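Local coordinates for protein Rbam17540 (Bacillus amyloliquefaciens, PDB 2YOY) that probably cleaves cellulose oxidatively at a mononuclear copper site, as a CBM33 (lytic polysaccharide monooxygenase) enzyme, at residues His1-Glu6 against Arg10-Ala15; Leu16-Met21 against Ser32-Pro37. One frame throughout, in Å; residues are numbered along the deposited sequence. Where two conformers were deposited one is given.

Interaction 1: residues His1-Glu6 against Arg10-Ala15; sequences HGYIKE and RAYMGA. With CU1 (copper (I) ion), chain C.
Tyr-3 sets CG between its backbone N and carbonyl carbon (chi1 54°), while Tyr-12, on the first turn of helix 10-21, swings CG opposite its own N (chi1 -177°); the two phenol rings therefore meet between strand and helix. They form an offset stack, centroids 4.7 Å apart and planes tilted by 23°. Tyr-3 CE1 lies over one face of the Tyr-12 ring near its rim, 3.4 Å from Tyr-12 CD1, and the phenol oxygen of Tyr-3 reaches on to Tyr-12 CE1 at 3.7 Å. The strand meets another part of the same ring: Lys-5 O sits at its edge, 3.8 Å from Tyr-12 CE2, and the Lys-5 chain runs alongside with CG near that carbon. Replacing Tyr-12 by an alanine would probably cost Tyr-3 this stack and open a gap between strand and helix. Ser-9 OG ties the two elements further, hydrogen-bonding to both Ile-4 O and Tyr-12 N. Just before the strand begins, His-1 binds copper through its terminal N (2.2 Å) and ND1 (1.9 Å), with His-98 NE2 as third ligand and Gln-65 OE1 hydrogen-bonded to His-1 NE2. Thus a helix packs beside the first strand of the beta-sandwich core, and His-1, just ahead of that strand, forms with His-98 the histidine brace of lytic polysaccharide monooxygenases.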
ATOM      1  N   HIS A   1     -10.213  -8.541  -2.097  1.00  9.75           N
ATOM      2  CA  HIS A   1      -8.783  -8.892  -2.223  1.00 11.19           C
ATOM      3  C   HIS A   1      -8.206  -8.355  -3.503  1.00 12.18           C
ATOM      4  O   HIS A   1      -8.762  -8.526  -4.603  1.00 11.86           O
ATOM      5  CB  HIS A   1      -8.571 -10.389  -2.146  1.00  9.09           C
ATOM      6  CG  HIS A   1      -8.768 -10.946  -0.750  1.00 11.68           C
ATOM      7  ND1 HIS A   1      -9.973 -10.876  -0.084  1.00 13.33           N
ATOM      8  CD2 HIS A   1      -7.925 -11.608   0.079  1.00 13.53           C
ATOM      9  CE1 HIS A   1      -9.849 -11.418   1.117  1.00 16.55           C
ATOM     10  NE2 HIS A   1      -8.618 -11.882   1.233  1.00 13.66           N
ATOM     11  N   GLY A   2      -7.083  -7.672  -3.355  1.00  9.66           N
ATOM     12  CA  GLY A   2      -6.434  -7.070  -4.494  1.00 10.35           C
ATOM     13  C   GLY A   2      -5.240  -6.290  -4.042  1.00 12.36           C
ATOM     14  O   GLY A   2      -5.026  -6.155  -2.863  1.00  9.63           O
ATOM     15  N   TYR A   3      -4.445  -5.848  -4.998  1.00  9.06           N
ATOM     16  CA  TYR A   3      -3.253  -5.059  -4.745  1.00 10.23           C
ATOM     17  C   TYR A   3      -2.984  -4.043  -5.840  1.00 11.70           C
ATOM     18  O   TYR A   3      -3.475  -4.148  -6.983  1.00  9.83           O
ATOM     19  CB  TYR A   3      -2.037  -5.965  -4.571  1.00  7.47           C
ATOM     20  CG  TYR A   3      -1.808  -6.956  -5.718  1.00  7.98           C
ATOM     21  CD1 TYR A   3      -1.093  -6.592  -6.833  1.00 14.32           C
ATOM     22  CD2 TYR A   3      -2.268  -8.267  -5.635  1.00  9.05           C
ATOM     23  CE1 TYR A   3      -0.922  -7.480  -7.899  1.00  8.94           C
ATOM     24  CE2 TYR A   3      -2.063  -9.167  -6.678  1.00 16.12           C
ATOM     25  CZ  TYR A   3      -1.369  -8.761  -7.773  1.00 13.89           C
ATOM     26  OH  TYR A   3      -1.136  -9.636  -8.838  1.00 17.72           O
ATOM     27  N   ILE A   4      -2.146  -3.081  -5.526  1.00 10.20           N
ATOM     28  CA  ILE A   4      -1.723  -2.100  -6.544  1.00  9.12           C
ATOM     29  C   ILE A   4      -0.584  -2.719  -7.377  1.00 10.22           C
ATOM     30  O   ILE A   4       0.441  -3.098  -6.865  1.00 10.86           O
ATOM     31  CB  ILE A   4      -1.313  -0.760  -5.876  1.00  9.83           C
ATOM     32  CG1 ILE A   4      -2.500  -0.157  -5.115  1.00  9.95           C
ATOM     33  CG2 ILE A   4      -0.754   0.194  -6.915  1.00 10.00           C
ATOM     34  CD1 ILE A   4      -2.156   1.066  -4.265  1.00  8.12           C
ATOM     35  N   LYS A   5      -0.837  -2.845  -8.680  1.00 12.36           N
ATOM     36  CA  LYS A   5       0.041  -3.487  -9.623  1.00  7.51           C
ATOM     37  C   LYS A   5       0.943  -2.510 -10.375  1.00 10.06           C
ATOM     38  O   LYS A   5       2.074  -2.867 -10.693  1.00 10.37           O
ATOM     39  CB  LYS A   5      -0.860  -4.237 -10.615  1.00  9.22           C
ATOM     40  CG  LYS A   5      -0.233  -4.850 -11.838  1.00 35.06           C
ATOM     41  CD  LYS A   5      -1.351  -5.473 -12.664  1.00 28.74           C
ATOM     42  CE  LYS A   5      -2.310  -4.418 -13.208  1.00 34.91           C
ATOM     43  NZ  LYS A   5      -3.493  -5.036 -13.862  1.00129.40           N
ATOM     44  N   GLU A   6       0.432  -1.307 -10.687  1.00 11.78           N
ATOM     45  CA  GLU A   6       1.241  -0.201 -11.231  1.00 12.33           C
ATOM     46  C   GLU A   6       0.875   1.126 -10.553  1.00 11.64           C
ATOM     47  O   GLU A   6      -0.285   1.500 -10.597  1.00 15.89           O
ATOM     48  CB  GLU A   6       1.022  -0.053 -12.743  1.00 12.02           C
ATOM     49  CG  GLU A   6       1.929   0.984 -13.374  1.00 20.51           C
ATOM     50  CD  GLU A   6       1.523   1.337 -14.795  1.00 36.08           C
ATOM     51  OE1 GLU A   6       0.903   0.487 -15.461  1.00 50.93           O
ATOM     52  OE2 GLU A   6       1.825   2.467 -15.232  1.00 85.12           O
ATOM     53  N   ARG A  10       4.576  -2.695  -2.419  1.00  6.76           N
ATOM     54  CA  ARG A  10       5.528  -3.513  -1.751  1.00  6.24           C
ATOM     55  C   ARG A  10       5.105  -4.958  -1.673  1.00  8.50           C
ATOM     56  O   ARG A  10       5.963  -5.843  -1.816  1.00  7.22           O
ATOM     57  CB  ARG A  10       5.832  -2.894  -0.330  1.00  5.02           C
ATOM     58  CG  ARG A  10       6.903  -3.613   0.448  1.00  6.93           C
ATOM     59  CD  ARG A  10       6.937  -3.098   1.904  1.00  5.46           C
ATOM     60  NE  ARG A  10       7.316  -1.695   1.995  1.00  8.49           N
ATOM     61  CZ  ARG A  10       7.269  -0.947   3.109  1.00  9.86           C
ATOM     62  NH1 ARG A  10       6.886  -1.466   4.284  1.00  9.11           N
ATOM     63  NH2 ARG A  10       7.655   0.334   3.047  1.00 12.19           N
ATOM     64  N   ALA A  11       3.808  -5.220  -1.444  1.00  8.41           N
ATOM     65  CA  ALA A  11       3.300  -6.546  -1.387  1.00  9.17           C
ATOM     66  C   ALA A  11       3.470  -7.295  -2.725  1.00  7.77           C
ATOM     67  O   ALA A  11       3.948  -8.454  -2.755  1.00  8.00           O
ATOM     68  CB  ALA A  11       1.835  -6.530  -1.000  1.00 15.72           C
ATOM     69  N   TYR A  12       3.134  -6.615  -3.814  1.00 10.38           N
ATOM     70  CA  TYR A  12       3.311  -7.218  -5.113  1.00  7.68           C
ATOM     71  C   TYR A  12       4.821  -7.413  -5.457  1.00  7.68           C
ATOM     72  O   TYR A  12       5.221  -8.459  -6.022  1.00 10.89           O
ATOM     73  CB  TYR A  12       2.571  -6.363  -6.085  1.00  7.21           C
ATOM     74  CG  TYR A  12       2.602  -6.901  -7.521  1.00 10.35           C
ATOM     75  CD1 TYR A  12       2.431  -8.248  -7.786  1.00 18.10           C
ATOM     76  CD2 TYR A  12       2.828  -6.027  -8.589  1.00 15.81           C
ATOM     77  CE1 TYR A  12       2.461  -8.701  -9.123  1.00 20.74           C
ATOM     78  CE2 TYR A  12       2.845  -6.470  -9.901  1.00 20.78           C
ATOM     79  CZ  TYR A  12       2.679  -7.796 -10.153  1.00 23.99           C
ATOM     80  OH  TYR A  12       2.719  -8.207 -11.462  1.00 26.29           O
ATOM     81  N   MET A  13       5.672  -6.438  -5.080  1.00  8.45           N
ATOM     82  CA  MET A  13       7.112  -6.583  -5.193  1.00  9.40           C
ATOM     83  C   MET A  13       7.581  -7.858  -4.479  1.00  9.31           C
ATOM     84  O   MET A  13       8.468  -8.573  -4.977  1.00 10.27           O
ATOM     85  CB  MET A  13       7.867  -5.376  -4.627  1.00 11.27           C
ATOM     86  CG  MET A  13       9.352  -5.214  -5.014  1.00 13.55           C
ATOM     87  SD  MET A  13       9.416  -4.568  -6.690  1.00 17.88           S
ATOM     88  CE  MET A  13       9.115  -2.798  -6.440  1.00 25.67           C
ATOM     89  N   GLY A  14       6.947  -8.199  -3.362  1.00  6.60           N
ATOM     90  CA  GLY A  14       7.267  -9.502  -2.672  1.00 11.78           C
ATOM     91  C   GLY A  14       6.996 -10.729  -3.557  1.00  9.44           C
ATOM     92  O   GLY A  14       7.853 -11.635  -3.701  1.00 11.11           O
ATOM     93  N   ALA A  15       5.812 -10.734  -4.152  1.00 12.59           N
ATOM     94  CA  ALA A  15       5.403 -11.788  -5.090  1.00 15.96           C
ATOM     95  C   ALA A  15       6.335 -11.839  -6.268  1.00 22.53           C
ATOM     96  O   ALA A  15       6.709 -12.918  -6.711  1.00 16.25           O
ATOM     97  CB  ALA A  15       3.985 -11.564  -5.546  1.00 18.42           C
TER
HETATM   98 CU   CU1 C 300     -11.425  -9.771  -0.720  1.00 14.56          CU

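Interaction 2: residues Leu16-Met21 against Ser32-Pro37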
ATOM      1  N   LEU A  16       6.700 -10.686  -6.806  1.00 10.40           N
ATOM      2  CA  LEU A  16       7.721 -10.650  -7.873  1.00 11.12           C
ATOM      3  C   LEU A  16       9.035 -11.196  -7.475  1.00 13.00           C
ATOM      4  O   LEU A  16       9.637 -11.938  -8.260  1.00 13.12           O
ATOM      5  CB  LEU A  16       7.856  -9.246  -8.477  1.00  8.51           C
ATOM      6  CG  LEU A  16       6.639  -8.684  -9.179  1.00  8.82           C
ATOM      7  CD1 LEU A  16       6.965  -7.306  -9.716  1.00 21.88           C
ATOM      8  CD2 LEU A  16       6.139  -9.554 -10.345  1.00 24.54           C
ATOM      9  N   GLU A  17       9.554 -10.840  -6.270  1.00  8.42           N
ATOM     10  CA  GLU A  17      10.866 -11.333  -5.850  1.00 11.82           C
ATOM     11  C   GLU A  17      10.872 -12.821  -5.430  1.00 13.20           C
ATOM     12  O   GLU A  17      11.910 -13.492  -5.496  1.00 17.83           O
ATOM     13  CB  GLU A  17      11.400 -10.481  -4.683  1.00  9.17           C
ATOM     14  CG  GLU A  17      11.766  -9.066  -5.140  1.00 14.25           C
ATOM     15  CD  GLU A  17      12.960  -8.496  -4.499  1.00 15.55           C
ATOM     16  OE1 GLU A  17      14.090  -8.719  -5.038  1.00 22.54           O
ATOM     17  OE2 GLU A  17      12.800  -7.710  -3.518  1.00 15.91           O
ATOM     18  N   LYS A  18       9.728 -13.352  -5.068  1.00 13.13           N
ATOM     19  CA  LYS A  18       9.576 -14.812  -4.925  1.00 10.97           C
ATOM     20  C   LYS A  18      10.063 -15.498  -6.205  1.00 13.68           C
ATOM     21  O   LYS A  18      10.766 -16.508  -6.144  1.00 16.76           O
ATOM     22  CB  LYS A  18       8.149 -15.144  -4.565  1.00 10.07           C
ATOM     23  CG  LYS A  18       7.786 -16.608  -4.611  1.00 16.39           C
ATOM     24  CD  LYS A  18       6.324 -16.773  -4.212  1.00 30.89           C
ATOM     25  CE  LYS A  18       5.551 -17.629  -5.190  1.00 28.50           C
ATOM     26  NZ  LYS A  18       4.125 -17.742  -4.794  1.00 29.34           N
ATOM     27  N   GLN A  19       9.713 -14.927  -7.359  1.00 19.05           N
ATOM     28  CA  GLN A  19      10.068 -15.522  -8.643  1.00 19.96           C
ATOM     29  C   GLN A  19      11.562 -15.381  -8.923  1.00 20.71           C
ATOM     30  O   GLN A  19      12.180 -16.313  -9.456  1.00 21.49           O
ATOM     31  CB  GLN A  19       9.262 -14.897  -9.786  1.00 21.75           C
ATOM     32  CG  GLN A  19       7.751 -15.022  -9.686  1.00 38.40           C
ATOM     33  CD  GLN A  19       7.269 -16.454  -9.843  1.00 53.92           C
ATOM     34  OE1 GLN A  19       7.776 -17.204 -10.677  1.00 47.18           O
ATOM     35  NE2 GLN A  19       6.284 -16.840  -9.041  1.00 37.14           N
ATOM     36  N   THR A  20      12.168 -14.238  -8.583  1.00 16.21           N
ATOM     37  CA  THR A  20      13.584 -14.014  -8.899  1.00 15.95           C
ATOM     38  C   THR A  20      14.552 -14.546  -7.835  1.00 26.02           C
ATOM     39  O   THR A  20      15.630 -15.066  -8.185  1.00 23.64           O
ATOM     40  CB  THR A  20      13.897 -12.517  -9.141  1.00 21.88           C
ATOM     41  OG1 THR A  20      13.538 -11.758  -7.980  1.00 18.47           O
ATOM     42  CG2 THR A  20      13.116 -11.999 -10.323  1.00 34.69           C
ATOM     43  N   MET A  21      14.192 -14.402  -6.554  1.00 12.19           N
ATOM     44  CA  MET A  21      15.074 -14.778  -5.444  0.50 13.83           C
ATOM     45  C   MET A  21      14.696 -16.135  -4.808  1.00 13.93           C
ATOM     46  O   MET A  21      15.462 -16.700  -4.052  1.00 20.25           O
ATOM     47  CB  MET A  21      15.027 -13.686  -4.392  0.50 16.28           C
ATOM     48  CG  MET A  21      15.326 -12.291  -4.946  0.50 22.56           C
ATOM     49  SD  MET A  21      17.035 -11.953  -5.432  0.50 51.78           S
ATOM     50  CE  MET A  21      16.979 -12.187  -7.208  0.50 35.48           C
ATOM     51  N   SER A  32       5.413 -13.701   4.781  1.00 10.26           N
ATOM     52  CA  SER A  32       4.520 -14.589   4.057  1.00 11.12           C
ATOM     53  C   SER A  32       3.604 -13.966   2.992  1.00 15.72           C
ATOM     54  O   SER A  32       2.926 -14.694   2.225  1.00 12.08           O
ATOM     55  CB  SER A  32       3.658 -15.363   5.058  1.00 12.47           C
ATOM     56  OG  SER A  32       2.874 -14.470   5.842  1.00 13.39           O
ATOM     57  N   VAL A  33       3.571 -12.635   2.927  1.00 10.99           N
ATOM     58  CA  VAL A  33       2.826 -11.970   1.888  1.00 10.16           C
ATOM     59  C   VAL A  33       3.251 -12.356   0.482  1.00 14.29           C
ATOM     60  O   VAL A  33       2.475 -12.167  -0.429  1.00 11.71           O
ATOM     61  CB  VAL A  33       2.871 -10.419   2.074  1.00 13.08           C
ATOM     62  CG1 VAL A  33       4.260  -9.846   1.750  1.00 13.42           C
ATOM     63  CG2 VAL A  33       1.799  -9.763   1.233  1.00 11.92           C
ATOM     64  N   ILE A  34       4.474 -12.887   0.295  1.00 12.55           N
ATOM     65  CA  ILE A  34       4.924 -13.227  -1.025  1.00 12.76           C
ATOM     66  C   ILE A  34       3.956 -14.169  -1.783  1.00 10.04           C
ATOM     67  O   ILE A  34       3.912 -14.146  -3.030  1.00 11.89           O
ATOM     68  CB  ILE A  34       6.357 -13.808  -1.015  1.00  8.75           C
ATOM     69  CG1 ILE A  34       6.394 -15.199  -0.324  1.00  8.71           C
ATOM     70  CG2 ILE A  34       7.363 -12.788  -0.483  1.00 12.26           C
ATOM     71  CD1 ILE A  34       7.760 -15.844  -0.313  1.00 12.23           C
ATOM     72  N   ASP A  35       3.174 -14.956  -1.032  1.00  9.80           N
ATOM     73  CA  ASP A  35       2.266 -15.931  -1.604  1.00 20.02           C
ATOM     74  C   ASP A  35       0.886 -15.369  -1.840  1.00 21.91           C
ATOM     75  O   ASP A  35       0.131 -15.954  -2.629  1.00 13.38           O
ATOM     76  CB  ASP A  35       2.155 -17.155  -0.679  1.00 21.29           C
ATOM     77  CG  ASP A  35       3.298 -18.125  -0.853  1.00 56.85           C
ATOM     78  OD1 ASP A  35       4.066 -17.994  -1.819  1.00 38.32           O
ATOM     79  OD2 ASP A  35       3.428 -19.034  -0.015  1.00 24.30           O
ATOM     80  N   ASN A  36       0.581 -14.236  -1.191  1.00 12.26           N
ATOM     81  CA  ASN A  36      -0.753 -13.667  -1.172  1.00 10.17           C
ATOM     82  C   ASN A  36      -0.694 -12.152  -1.095  1.00 11.78           C
ATOM     83  O   ASN A  36      -1.174 -11.529  -0.121  1.00 11.63           O
ATOM     84  CB  ASN A  36      -1.528 -14.210   0.037  1.00 16.63           C
ATOM     85  CG  ASN A  36      -1.807 -15.709  -0.079  1.00 13.77           C
ATOM     86  OD1 ASN A  36      -2.428 -16.156  -1.067  1.00 25.43           O
ATOM     87  ND2 ASN A  36      -1.370 -16.467   0.896  1.00 21.81           N
ATOM     88  N   PRO A  37      -0.140 -11.535  -2.138  1.00 10.66           N
ATOM     89  CA  PRO A  37      -0.035 -10.056  -2.133  1.00  8.94           C
ATOM     90  C   PRO A  37      -1.389  -9.332  -2.109  1.00  4.47           C
ATOM     91  O   PRO A  37      -1.458  -8.136  -1.773  1.00 10.20           O
ATOM     92  CB  PRO A  37       0.754  -9.760  -3.413  1.00 10.96           C
ATOM     93  CG  PRO A  37       0.445 -10.949  -4.313  1.00 16.80           C
ATOM     94  CD  PRO A  37       0.398 -12.124  -3.383  1.00 14.73           C
TER
HETATM   95  O   HOH W   1       2.639 -15.142  -5.052  1.00 26.57           O
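Asp-35 OD1 is gripped from two sources: Lys-18 NZ of helix 10-21 forms a salt bridge to it at 3.0 Å, and the indole NE1 of Trp-23, on the following helix 23-30, also donates to it. The ammonium group arrives on the anti side of the carboxylate oxygen, 29° out of its plane, and the two side chains cross at about a right angle. Lys-18 leaves the helix with CG opposite the backbone N (chi1 170°), then turns about the CG-CD bond (chi3 130°), which brings NZ toward the acid. The ammonium has a second polar partner: a water accepts from Lys-18 NZ at 3.0 Å and donates to Ile-34 O at 2.6 Å, so the lysine reaches the backbone carbonyl indirectly, 4.0 Å from NZ to that oxygen. Two helices and the short 3-10 turn at 32-35 thus meet in the helical region between strands 2-6 and 41-43, the region that in lytic polysaccharide monooxygenases of this family commonly shapes part of the substrate-binding surface. Beneath the polar bridge, the aliphatic part of Lys-18 packs on buried Ile-34: Lys-18 CB and Ile-34 CB are 4.2 Å apart, and Lys-18 CD lies as far from Ile-34 CG1. The isoleucine also rests on Trp-23, Ala-26 and Ala-27 of helix 23-30. Asp-35 itself is solvent-exposed, and the nearby lysine and indole N-H would probably stabilise its carboxylate in the charged form.

Helix 10-21 belongs to both contacts: its first turn faces strand 2-6 in interaction 1, and its later part meets residues 32-37 in interaction 2. The centres are about 9 Å apart and the segments pack directly. Ile-34 CG2 lies 3.5 Å from Gly-14 O, and Pro-37 CB is equally close to Ala-11 O. Residues 32-37 also reach the strand, with Pro-37 O 3.6 Å from Tyr-3 CB, so all three pack together. Copper lies at the strand's N-terminal end, 13.1 Å from Tyr-3 OH. The salt bridge is farther away, with Lys-18 NZ 17.9 Å from the metal ion; neither the tyrosine stack nor the salt bridge touches the copper, which interaction 1 reaches through His-1.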